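Local structure of competence damage-inducible protein A (Enterobacter cloacae subsp. cloacae, 5VU3) at residues Lys69-Thr79 with Thr90-Ile101. The protein is of unknown function but belongs to the competence-damaged protein (CinA) superfamily, whose relatives include nicotinamide mononucleotide deamidases. Sequence-based numbering, arbitrary orientation.
Sequences KERILGVSPET and TVTEMAASIRDI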
ATOM      1  N   LYS A  69       9.612  -0.289  11.215  1.00 25.72           N
ATOM      2  CA  LYS A  69      10.600  -1.076  10.482  1.00 23.21           C
ATOM      3  C   LYS A  69      11.265  -2.096  11.400  1.00 24.07           C
ATOM      4  O   LYS A  69      11.474  -3.250  11.012  1.00 25.38           O
ATOM      5  CB  LYS A  69      11.653  -0.162   9.848  1.00 21.24           C
ATOM      6  CG  LYS A  69      11.160   0.683   8.678  1.00 21.73           C
ATOM      7  CD  LYS A  69      12.275   1.551   8.108  1.00 22.82           C
ATOM      8  CE  LYS A  69      11.746   2.558   7.080  1.00 24.46           C
ATOM      9  NZ  LYS A  69      10.858   3.605   7.664  1.00 23.19           N
ATOM     10  N   GLU A  70      11.586  -1.696  12.632  1.00 25.88           N
ATOM     11  CA  GLU A  70      12.229  -2.627  13.556  1.00 25.06           C
ATOM     12  C   GLU A  70      11.266  -3.714  14.010  1.00 28.73           C
ATOM     13  O   GLU A  70      11.630  -4.895  14.069  1.00 29.37           O
ATOM     14  CB  GLU A  70      12.780  -1.876  14.764  1.00 29.51           C
ATOM     15  CG  GLU A  70      13.742  -0.772  14.402  1.00 33.86           C
ATOM     16  CD  GLU A  70      14.091   0.102  15.585  1.00 39.48           C
ATOM     17  OE1 GLU A  70      13.256   0.217  16.504  1.00 44.38           O
ATOM     18  OE2 GLU A  70      15.201   0.668  15.600  1.00 39.23           O
ATOM     19  N   ARG A  71      10.030  -3.340  14.329  1.00 29.54           N
ATOM     20  CA  ARG A  71       9.107  -4.297  14.927  1.00 31.02           C
ATOM     21  C   ARG A  71       8.494  -5.228  13.884  1.00 28.95           C
ATOM     22  O   ARG A  71       8.402  -6.443  14.110  1.00 27.43           O
ATOM     23  CB  ARG A  71       8.020  -3.538  15.683  1.00 30.89           C
ATOM     24  CG  ARG A  71       7.332  -4.324  16.771  1.00 40.28           C
ATOM     25  CD  ARG A  71       6.215  -3.488  17.373  1.00 49.38           C
ATOM     26  NE  ARG A  71       5.367  -2.915  16.329  1.00 51.79           N
ATOM     27  CZ  ARG A  71       5.382  -1.632  15.979  1.00 51.20           C
ATOM     28  NH1 ARG A  71       6.201  -0.789  16.599  1.00 42.83           N
ATOM     29  NH2 ARG A  71       4.587  -1.197  15.008  1.00 51.84           N
ATOM     30  N   ILE A  72       8.079  -4.686  12.739  1.00 24.05           N
ATOM     31  CA  ILE A  72       7.415  -5.499  11.722  1.00 24.04           C
ATOM     32  C   ILE A  72       8.433  -6.212  10.844  1.00 24.35           C
ATOM     33  O   ILE A  72       8.294  -7.404  10.549  1.00 27.85           O
ATOM     34  CB  ILE A  72       6.467  -4.635  10.871  1.00 22.98           C
ATOM     35  CG1 ILE A  72       5.429  -3.936  11.749  1.00 28.21           C
ATOM     36  CG2 ILE A  72       5.792  -5.493   9.801  1.00 25.18           C
ATOM     37  CD1 ILE A  72       4.515  -3.018  10.976  1.00 28.79           C
ATOM     38  N   LEU A  73       9.460  -5.494  10.402  1.00 21.02           N
ATOM     39  CA  LEU A  73      10.414  -6.010   9.436  1.00 23.88           C
ATOM     40  C   LEU A  73      11.744  -6.408  10.060  1.00 29.38           C
ATOM     41  O   LEU A  73      12.663  -6.784   9.329  1.00 36.40           O
ATOM     42  CB  LEU A  73      10.650  -4.977   8.333  1.00 23.82           C
ATOM     43  CG  LEU A  73       9.484  -4.724   7.371  1.00 29.41           C
ATOM     44  CD1 LEU A  73       9.802  -3.591   6.401  1.00 29.74           C
ATOM     45  CD2 LEU A  73       9.117  -5.995   6.610  1.00 31.19           C
ATOM     46  N   GLY A  74      11.875  -6.332  11.379  1.00 30.53           N
ATOM     47  CA  GLY A  74      13.093  -6.798  12.024  1.00 29.99           C
ATOM     48  C   GLY A  74      14.339  -6.059  11.600  1.00 31.26           C
ATOM     49  O   GLY A  74      15.439  -6.624  11.662  1.00 33.89           O
ATOM     50  N   VAL A  75      14.202  -4.812  11.157  1.00 22.91           N
ATOM     51  CA  VAL A  75      15.371  -3.993  10.867  1.00 25.47           C
ATOM     52  C   VAL A  75      16.135  -3.750  12.160  1.00 28.86           C
ATOM     53  O   VAL A  75      15.548  -3.405  13.194  1.00 26.33           O
ATOM     54  CB  VAL A  75      14.951  -2.677  10.197  1.00 23.86           C
ATOM     55  CG1 VAL A  75      16.133  -1.707  10.119  1.00 24.39           C
ATOM     56  CG2 VAL A  75      14.363  -2.950   8.803  1.00 23.40           C
ATOM     57  N   SER A  76      17.450  -3.948  12.110  1.00 27.08           N
ATOM     58  CA  SER A  76      18.278  -3.825  13.300  1.00 32.10           C
ATOM     59  C   SER A  76      18.355  -2.374  13.762  1.00 29.24           C
ATOM     60  O   SER A  76      18.606  -1.479  12.947  1.00 28.17           O
ATOM     61  CB  SER A  76      19.679  -4.357  13.017  1.00 37.28           C
ATOM     62  OG  SER A  76      20.584  -3.914  14.008  1.00 42.23           O
ATOM     63  N   PRO A  77      18.161  -2.099  15.054  1.00 31.81           N
ATOM     64  CA  PRO A  77      18.339  -0.720  15.539  1.00 31.07           C
ATOM     65  C   PRO A  77      19.740  -0.178  15.309  1.00 32.58           C
ATOM     66  O   PRO A  77      19.901   1.028  15.082  1.00 33.68           O
ATOM     67  CB  PRO A  77      18.013  -0.829  17.038  1.00 36.38           C
ATOM     68  CG  PRO A  77      17.215  -2.093  17.176  1.00 38.17           C
ATOM     69  CD  PRO A  77      17.747  -3.021  16.125  1.00 37.29           C
ATOM     70  N   GLU A  78      20.767  -1.034  15.361  1.00 36.46           N
ATOM     71  CA  GLU A  78      22.119  -0.561  15.092  1.00 37.16           C
ATOM     72  C   GLU A  78      22.320  -0.245  13.613  1.00 36.49           C
ATOM     73  O   GLU A  78      23.116   0.636  13.274  1.00 37.26           O
ATOM     74  CB  GLU A  78      23.146  -1.586  15.565  1.00 45.34           C
ATOM     75  CG  GLU A  78      24.585  -1.082  15.513  1.00 55.97           C
ATOM     76  CD  GLU A  78      24.811   0.182  16.342  1.00 61.60           C
ATOM     77  OE1 GLU A  78      24.157   0.344  17.396  1.00 61.02           O
ATOM     78  OE2 GLU A  78      25.652   1.013  15.937  1.00 62.12           O
ATOM     79  N   THR A  79      21.617  -0.946  12.721  1.00 32.58           N
ATOM     80  CA  THR A  79      21.617  -0.538  11.320  1.00 30.32           C
ATOM     81  C   THR A  79      21.062   0.872  11.174  1.00 29.75           C
ATOM     82  O   THR A  79      21.660   1.723  10.502  1.00 30.80           O
ATOM     83  CB  THR A  79      20.817  -1.526  10.467  1.00 24.58           C
ATOM     84  OG1 THR A  79      21.512  -2.776  10.406  1.00 29.81           O
ATOM     85  CG2 THR A  79      20.627  -0.993   9.050  1.00 22.79           C
ATOM     86  N   THR A  90      19.570  -0.462   5.170  1.00 20.52           N
ATOM     87  CA  THR A  90      18.221  -0.628   5.702  1.00 22.45           C
ATOM     88  C   THR A  90      17.293  -1.275   4.681  1.00 22.68           C
ATOM     89  O   THR A  90      16.510  -2.162   5.033  1.00 24.55           O
ATOM     90  CB  THR A  90      17.665   0.720   6.175  1.00 20.74           C
ATOM     91  OG1 THR A  90      18.378   1.137   7.345  1.00 23.32           O
ATOM     92  CG2 THR A  90      16.191   0.606   6.526  1.00 18.21           C
ATOM     93  N   VAL A  91      17.372  -0.870   3.407  1.00 18.80           N
ATOM     94  CA  VAL A  91      16.460  -1.466   2.434  1.00 18.95           C
ATOM     95  C   VAL A  91      16.824  -2.917   2.165  1.00 20.53           C
ATOM     96  O   VAL A  91      15.948  -3.728   1.840  1.00 20.65           O
ATOM     97  CB  VAL A  91      16.409  -0.650   1.130  1.00 23.80           C
ATOM     98  CG1 VAL A  91      15.648   0.654   1.356  1.00 20.34           C
ATOM     99  CG2 VAL A  91      17.804  -0.402   0.582  1.00 25.84           C
ATOM    100  N   THR A  92      18.105  -3.280   2.300  1.00 23.98           N
ATOM    101  CA  THR A  92      18.474  -4.688   2.212  1.00 21.19           C
ATOM    102  C   THR A  92      17.724  -5.506   3.257  1.00 22.41           C
ATOM    103  O   THR A  92      17.161  -6.565   2.951  1.00 23.43           O
ATOM    104  CB  THR A  92      19.985  -4.853   2.387  1.00 20.37           C
ATOM    105  OG1 THR A  92      20.659  -4.278   1.261  1.00 23.43           O
ATOM    106  CG2 THR A  92      20.350  -6.333   2.483  1.00 22.37           C
ATOM    107  N   GLU A  93      17.702  -5.024   4.501  1.00 21.67           N
ATOM    108  CA  GLU A  93      17.023  -5.766   5.558  1.00 21.18           C
ATOM    109  C   GLU A  93      15.515  -5.733   5.360  1.00 20.23           C
ATOM    110  O   GLU A  93      14.826  -6.726   5.620  1.00 20.27           O
ATOM    111  CB  GLU A  93      17.408  -5.200   6.932  1.00 25.34           C
ATOM    112  CG  GLU A  93      18.899  -5.316   7.267  1.00 28.02           C
ATOM    113  CD  GLU A  93      19.287  -4.648   8.586  1.00 30.16           C
ATOM    114  OE1 GLU A  93      18.404  -4.120   9.295  1.00 30.84           O
ATOM    115  OE2 GLU A  93      20.492  -4.649   8.915  1.00 32.71           O
ATOM    116  N   MET A  94      14.983  -4.593   4.903  1.00 16.73           N
ATOM    117  CA  MET A  94      13.552  -4.498   4.627  1.00 18.96           C
ATOM    118  C   MET A  94      13.138  -5.487   3.550  1.00 22.09           C
ATOM    119  O   MET A  94      12.109  -6.165   3.678  1.00 21.96           O
ATOM    120  CB  MET A  94      13.193  -3.079   4.184  1.00 17.57           C
ATOM    121  CG  MET A  94      13.230  -2.022   5.276  1.00 21.39           C
ATOM    122  SD  MET A  94      12.921  -0.386   4.556  1.00 22.03           S
ATOM    123  CE  MET A  94      11.214  -0.520   3.995  1.00 22.70           C
ATOM    124  N   ALA A  95      13.925  -5.577   2.472  1.00 20.39           N
ATOM    125  CA  ALA A  95      13.559  -6.445   1.358  1.00 20.08           C
ATOM    126  C   ALA A  95      13.627  -7.916   1.756  1.00 19.21           C
ATOM    127  O   ALA A  95      12.771  -8.710   1.357  1.00 21.61           O
ATOM    128  CB  ALA A  95      14.462  -6.169   0.158  1.00 22.63           C
ATOM    129  N   ALA A  96      14.643  -8.295   2.534  1.00 20.76           N
ATOM    130  CA  ALA A  96      14.763  -9.682   2.966  1.00 23.76           C
ATOM    131  C   ALA A  96      13.593 -10.079   3.856  1.00 21.29           C
ATOM    132  O   ALA A  96      13.038 -11.176   3.721  1.00 24.67           O
ATOM    133  CB  ALA A  96      16.092  -9.890   3.700  1.00 23.59           C
ATOM    134  N   SER A  97      13.206  -9.198   4.773  1.00 19.86           N
ATOM    135  CA  SER A  97      12.145  -9.526   5.717  1.00 22.52           C
ATOM    136  C   SER A  97      10.785  -9.615   5.023  1.00 23.98           C
ATOM    137  O   SER A  97      10.029 -10.566   5.250  1.00 23.01           O
ATOM    138  CB  SER A  97      12.115  -8.490   6.836  1.00 25.34           C
ATOM    139  OG  SER A  97      10.940  -8.622   7.615  1.00 32.70           O
ATOM    140  N   ILE A  98      10.447  -8.636   4.177  1.00 21.76           N
ATOM    141  CA  ILE A  98       9.120  -8.671   3.554  1.00 18.31           C
ATOM    142  C   ILE A  98       9.007  -9.861   2.609  1.00 20.27           C
ATOM    143  O   ILE A  98       7.932 -10.457   2.476  1.00 19.89           O
ATOM    144  CB  ILE A  98       8.794  -7.342   2.843  1.00 19.24           C
ATOM    145  CG1 ILE A  98       7.313  -7.290   2.438  1.00 18.56           C
ATOM    146  CG2 ILE A  98       9.683  -7.126   1.615  1.00 17.77           C
ATOM    147  CD1 ILE A  98       6.340  -7.378   3.605  1.00 23.48           C
ATOM    148  N   ARG A  99      10.110 -10.246   1.968  1.00 25.16           N
ATOM    149  CA  ARG A  99      10.106 -11.438   1.127  1.00 24.80           C
ATOM    150  C   ARG A  99       9.740 -12.678   1.936  1.00 24.30           C
ATOM    151  O   ARG A  99       8.983 -13.538   1.470  1.00 21.52           O
ATOM    152  CB  ARG A  99      11.476 -11.589   0.460  1.00 22.86           C
ATOM    153  CG  ARG A  99      11.608 -12.783  -0.449  1.00 27.52           C
ATOM    154  CD  ARG A  99      13.009 -12.898  -1.031  1.00 26.42           C
ATOM    155  NE  ARG A  99      13.185 -14.180  -1.706  1.00 29.18           N
ATOM    156  CZ  ARG A  99      13.768 -15.250  -1.173  1.00 33.39           C
ATOM    157  NH1 ARG A  99      14.263 -15.211   0.056  1.00 31.09           N
ATOM    158  NH2 ARG A  99      13.859 -16.371  -1.880  1.00 35.88           N
ATOM    159  N   ASP A 100      10.242 -12.774   3.166  1.00 26.03           N
ATOM    160  CA  ASP A 100       9.914 -13.919   4.010  1.00 27.86           C
ATOM    161  C   ASP A 100       8.488 -13.832   4.546  1.00 22.91           C
ATOM    162  O   ASP A 100       7.754 -14.828   4.552  1.00 23.60           O
ATOM    163  CB  ASP A 100      10.909 -14.012   5.163  1.00 36.41           C
ATOM    164  CG  ASP A 100      12.301 -14.358   4.697  1.00 43.24           C
ATOM    165  OD1 ASP A 100      12.423 -15.127   3.715  1.00 46.52           O
ATOM    166  OD2 ASP A 100      13.267 -13.861   5.317  1.00 41.23           O
ATOM    167  N   ILE A 101       8.089 -12.652   5.027  1.00 22.48           N
ATOM    168  CA  ILE A 101       6.748 -12.487   5.586  1.00 21.67           C
ATOM    169  C   ILE A 101       5.689 -12.829   4.547  1.00 20.61           C
ATOM    170  O   ILE A 101       4.669 -13.464   4.856  1.00 23.12           O
ATOM    171  CB  ILE A 101       6.576 -11.054   6.126  1.00 24.68           C
ATOM    172  CG1 ILE A 101       7.352 -10.872   7.436  1.00 26.83           C
ATOM    173  CG2 ILE A 101       5.101 -10.712   6.333  1.00 26.99           C
ATOM    174  CD1 ILE A 101       7.662  -9.409   7.749  1.00 25.85           C
TER
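Leu-73 is the knob of a knob-into-hole contact: the end of helix 66-73 packs on helix 88-101, which lies against a mixed beta-sheet in this alpha/beta fold. The Leu-73 side chain sits among Met-94, Ser-97, Ile-98 and Ile-101. A forked leucine suits the hollow, because Leu-73 CD1 lies on Met-94 CG (3.9 Å) while Leu-73 CD2 reaches Ile-98 CB and Ile-101 CD1 and comes nearest to Ser-97 OG (3.4 Å). Small Ser-97 probably allows the backbones to close to 5.4 Å between the CA atoms of Leu-73 and Ser-97. Beside this knob, Val-75 lays CG2 against Met-94 CG and CG1 against Glu-93 OE1 (3.4 Å). Unbranched Met-94, extended at chi2 (175°), carries SD to Lys-69 CE (4.1 Å), and the bend at chi3 (66°) turns its CE back toward Leu-73 CD1; Lys-69 NZ hydrogen-bonds to Ser-37 OG. At the C-terminal end of helix 88-101, Ile-101 packs on Ile-72 of the second subunit, so this helix pair also takes part in the dimer interface.

Between helices 66-73 and 77-83, Gly-74 takes a positive phi, which glycine tolerates easily, and Ser-76 N-caps helix 77-83 through weak bonds. Extended Glu-93 reaches across to that cap. Both donors approach its carboxylate on the syn side, somewhat out of plane: Ser-76 N gives to Glu-93 OE1 (3.0 Å), and Thr-79 OG1 to Glu-93 OE2 at 2.6 Å.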